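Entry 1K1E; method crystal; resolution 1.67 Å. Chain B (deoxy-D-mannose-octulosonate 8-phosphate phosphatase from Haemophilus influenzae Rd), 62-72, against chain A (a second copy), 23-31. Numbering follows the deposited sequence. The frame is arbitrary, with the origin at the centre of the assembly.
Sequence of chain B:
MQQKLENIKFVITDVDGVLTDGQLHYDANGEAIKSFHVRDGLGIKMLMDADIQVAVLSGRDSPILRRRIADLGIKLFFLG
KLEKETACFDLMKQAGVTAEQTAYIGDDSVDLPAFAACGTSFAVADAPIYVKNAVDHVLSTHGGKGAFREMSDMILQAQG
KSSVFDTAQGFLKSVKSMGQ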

# COMPACT_ATOMS: atom_id res chain seq x y z
N SER B 62 8.06 -2.76 20.19
CA SER B 62 6.63 -3.07 20.20
C SER B 62 6.46 -4.57 20.35
O SER B 62 7.33 -5.35 19.95
CB SER B 62 5.91 -2.59 18.91
OG SER B 62 6.26 -3.38 17.78
N PRO B 63 5.34 -5.00 20.92
CA PRO B 63 5.20 -6.45 21.04
C PRO B 63 4.98 -7.10 19.67
O PRO B 63 5.21 -8.33 19.51
CB PRO B 63 3.97 -6.64 21.99
CG PRO B 63 3.37 -5.37 22.11
CD PRO B 63 4.44 -4.30 21.86
N ILE B 64 4.58 -6.28 18.70
CA ILE B 64 4.35 -6.79 17.33
C ILE B 64 5.71 -7.10 16.71
O ILE B 64 5.88 -8.16 16.08
CB ILE B 64 3.68 -5.71 16.43
CG1 ILE B 64 2.32 -5.25 17.02
CG2 ILE B 64 3.52 -6.28 15.02
CD1 ILE B 64 1.77 -3.97 16.30
N LEU B 65 6.67 -6.20 16.88
CA LEU B 65 8.03 -6.42 16.35
C LEU B 65 8.58 -7.67 17.06
O LEU B 65 9.14 -8.60 16.46
CB LEU B 65 8.90 -5.18 16.67
CG LEU B 65 10.33 -5.48 16.24
CD1 LEU B 65 10.39 -6.00 14.75
CD2 LEU B 65 11.13 -4.19 16.36
N ARG B 66 8.36 -7.72 18.37
CA ARG B 66 8.89 -8.84 19.12
C ARG B 66 8.33 -10.18 18.64
O ARG B 66 9.04 -11.21 18.64
CB ARG B 66 8.72 -8.61 20.63
CG ARG B 66 9.64 -7.48 21.13
CD ARG B 66 9.48 -7.15 22.61
NE ARG B 66 10.49 -6.17 23.06
CZ ARG B 66 11.71 -6.48 23.53
NH1 ARG B 66 12.08 -7.73 23.61
NH2 ARG B 66 12.56 -5.52 23.91
N ARG B 67 7.06 -10.18 18.23
CA ARG B 67 6.48 -11.43 17.73
C ARG B 67 7.11 -11.83 16.43
O ARG B 67 7.37 -13.01 16.18
CB ARG B 67 4.96 -11.24 17.51
CG ARG B 67 4.28 -12.42 16.88
CD ARG B 67 4.58 -13.74 17.59
NE ARG B 67 3.91 -14.82 16.86
CZ ARG B 67 2.87 -15.51 17.29
NH1 ARG B 67 2.37 -15.25 18.50
NH2 ARG B 67 2.30 -16.43 16.49
N ARG B 68 7.29 -10.85 15.55
CA ARG B 68 7.94 -11.15 14.28
C ARG B 68 9.34 -11.69 14.56
O ARG B 68 9.80 -12.65 13.90
CB ARG B 68 8.03 -9.88 13.43
CG ARG B 68 8.70 -10.01 12.09
CD ARG B 68 8.05 -11.11 11.24
NE ARG B 68 8.61 -11.17 9.87
CZ ARG B 68 8.37 -12.14 8.97
NH1 ARG B 68 7.58 -13.17 9.26
NH2 ARG B 68 8.96 -12.08 7.76
N ILE B 69 10.05 -11.07 15.48
CA ILE B 69 11.43 -11.53 15.76
C ILE B 69 11.40 -12.97 16.23
O ILE B 69 12.22 -13.83 15.77
CB ILE B 69 12.10 -10.62 16.82
CG1 ILE B 69 12.55 -9.34 16.13
CG2 ILE B 69 13.31 -11.28 17.50
CD1 ILE B 69 12.85 -8.31 17.17
N ALA B 70 10.46 -13.27 17.12
CA ALA B 70 10.36 -14.64 17.65
C ALA B 70 9.99 -15.60 16.49
O ALA B 70 10.53 -16.73 16.41
CB ALA B 70 9.30 -14.71 18.78
N ASP B 71 9.07 -15.18 15.60
CA ASP B 71 8.73 -16.04 14.48
C ASP B 71 9.95 -16.35 13.60
O ASP B 71 10.03 -17.43 13.00
CB ASP B 71 7.68 -15.44 13.55
CG ASP B 71 6.27 -15.54 14.08
OD1 ASP B 71 6.07 -16.08 15.20
OD2 ASP B 71 5.36 -15.05 13.36
N LEU B 72 10.88 -15.38 13.50
CA LEU B 72 12.08 -15.55 12.67
C LEU B 72 13.20 -16.33 13.37
O LEU B 72 14.23 -16.70 12.77
CB LEU B 72 12.62 -14.17 12.25
CG LEU B 72 11.64 -13.44 11.31
CD1 LEU B 72 12.03 -11.98 11.15
CD2 LEU B 72 11.62 -14.16 9.91
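Chain A (23-31) QLHYDANGE

Chain B contributes a helix that begins at Pro63(B). Ser62(B) sits just before it as the N-cap, and its OG accepts a hydrogen bond from Leu65(B) N at 3.0 Å. Chain A contributes a hairpin. Residues 23-27 form a strand, a type I turn runs from Asp27(A) to Gly30(A), and a second strand starts at Gly30(A). Asp27(A) N donates to Gly30(A) O at 2.8 Å, while the return bond from Gly30(A) N to Asp27(A) O is weak at 3.3 Å. Asp27(A) OD2 also accepts from Asn29(A) N at 2.9 Å, so the aspartate side chain braces the turn.

The first strand lies obliquely across the helix. The N-to-C directions make an angle of 119°, and the two axes approach to 7.6 Å. The backbones come nearest at the turn, where Ile64(B) CA and Ala28(A) CA are 4.0 Å apart. From there the strand, read backward from Tyr26(A) to Leu24(A), passes Arg68(B). In the strand, side chains alternate: Leu24(A) and Tyr26(A) point toward the helix, His25(A) and Asp27(A) away.

The turn packs on the start of the helix. Pro63(B) CB meets Ala28(A) CB at 4.0 Å. Ile64(B) CG2 lies 3.7 Å from Tyr26(A) CB, and its CG1 is 3.7 Å from Ala28(A) N. Arg67(B) CB is 3.4 Å from Ala28(A) O. The Arg67(B) guanidinium has Asn29(A) O and Gly30(A) N over one face. Its NH2 is 3.5 Å from Asn29(A) O, but the angle is too poor for a hydrogen bond. Gly30(A) has a phi of 113° and a psi of -156°, where a CB would be jammed against the preceding carbonyl O.

Tyr26(A) has the largest covered area of any residue here. Its OH donates a very short hydrogen bond, 2.5 Å, to Asp71(B) OD2. The same OH accepts from Arg68(B) NH1 at 3.0 Å, so the hydroxyl links two residues of the helix. Arg68(B) CD also lies over the ring face, 4.0 Å from the centroid, in a CH-pi contact. Arg67(B) CG approaches the ring edge, 4.0 Å from Tyr26(A) CE2. Asp71(B) uses its other oxygen within the helix: OD1 forms a salt bridge with Arg67(B) NE at 3.0 Å. One carboxylate thus joins the tyrosine across the contact to an arginine one turn earlier. Leu24(A) CD1 adds a contact 3.7 Å from Arg68(B) NH1.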

# COMPACT_ATOMS: atom_id res chain seq x y z
N GLN A 23 3.06 -8.65 1.72
CA GLN A 23 3.19 -8.18 3.08
C GLN A 23 2.50 -9.15 4.04
O GLN A 23 1.53 -9.80 3.69
CB GLN A 23 2.59 -6.77 3.22
CG GLN A 23 3.25 -5.67 2.34
CD GLN A 23 2.66 -4.27 2.57
OE1 GLN A 23 2.77 -3.70 3.68
NE2 GLN A 23 2.02 -3.71 1.53
N LEU A 24 3.08 -9.33 5.22
CA LEU A 24 2.46 -10.12 6.28
C LEU A 24 2.12 -9.04 7.32
O LEU A 24 3.02 -8.40 7.91
CB LEU A 24 3.48 -11.11 6.82
CG LEU A 24 4.09 -12.06 5.77
CD1 LEU A 24 5.23 -12.92 6.47
CD2 LEU A 24 2.96 -12.99 5.25
N HIS A 25 0.81 -8.76 7.50
CA HIS A 25 0.40 -7.71 8.42
C HIS A 25 0.26 -8.31 9.78
O HIS A 25 -0.71 -9.03 10.09
CB HIS A 25 -0.91 -7.08 7.97
CG HIS A 25 -0.86 -6.57 6.58
ND1 HIS A 25 -0.05 -5.51 6.19
CD2 HIS A 25 -1.50 -6.99 5.46
CE1 HIS A 25 -0.20 -5.30 4.89
NE2 HIS A 25 -1.08 -6.18 4.42
N TYR A 26 1.26 -8.04 10.58
CA TYR A 26 1.32 -8.56 11.95
C TYR A 26 0.71 -7.72 13.08
O TYR A 26 0.74 -6.50 13.07
CB TYR A 26 2.79 -8.75 12.37
CG TYR A 26 3.43 -10.10 12.08
CD1 TYR A 26 3.64 -10.52 10.75
CD2 TYR A 26 3.88 -10.90 13.13
CE1 TYR A 26 4.30 -11.73 10.48
CE2 TYR A 26 4.53 -12.09 12.91
CZ TYR A 26 4.75 -12.52 11.57
OH TYR A 26 5.44 -13.68 11.33
N ASP A 27 0.14 -8.41 14.07
CA ASP A 27 -0.18 -7.72 15.31
C ASP A 27 0.67 -8.55 16.32
O ASP A 27 1.51 -9.35 15.87
CB ASP A 27 -1.70 -7.63 15.60
CG ASP A 27 -2.35 -8.98 15.97
OD1 ASP A 27 -3.58 -8.94 16.24
OD2 ASP A 27 -1.71 -10.03 16.00
N ALA A 28 0.52 -8.37 17.64
CA ALA A 28 1.34 -9.09 18.62
C ALA A 28 1.19 -10.59 18.62
O ALA A 28 2.01 -11.27 19.24
CB ALA A 28 1.06 -8.58 20.03
N ASN A 29 0.14 -11.09 17.96
CA ASN A 29 -0.14 -12.55 17.90
C ASN A 29 0.06 -13.23 16.53
O ASN A 29 -0.44 -14.34 16.31
CB ASN A 29 -1.57 -12.80 18.36
CG ASN A 29 -1.80 -12.36 19.80
OD1 ASN A 29 -2.72 -11.59 20.09
ND2 ASN A 29 -0.99 -12.88 20.71
N GLY A 30 0.77 -12.59 15.61
CA GLY A 30 0.97 -13.16 14.28
C GLY A 30 0.27 -12.34 13.20
O GLY A 30 0.02 -11.16 13.38
N GLU A 31 -0.06 -12.98 12.09
CA GLU A 31 -0.78 -12.27 11.02
C GLU A 31 -2.12 -11.86 11.55
O GLU A 31 -2.83 -12.66 12.13
CB GLU A 31 -0.99 -13.17 9.81
CG GLU A 31 0.27 -13.48 9.05
CD GLU A 31 -0.09 -14.15 7.72
OE1 GLU A 31 -0.53 -13.45 6.79
OE2 GLU A 31 0.04 -15.39 7.64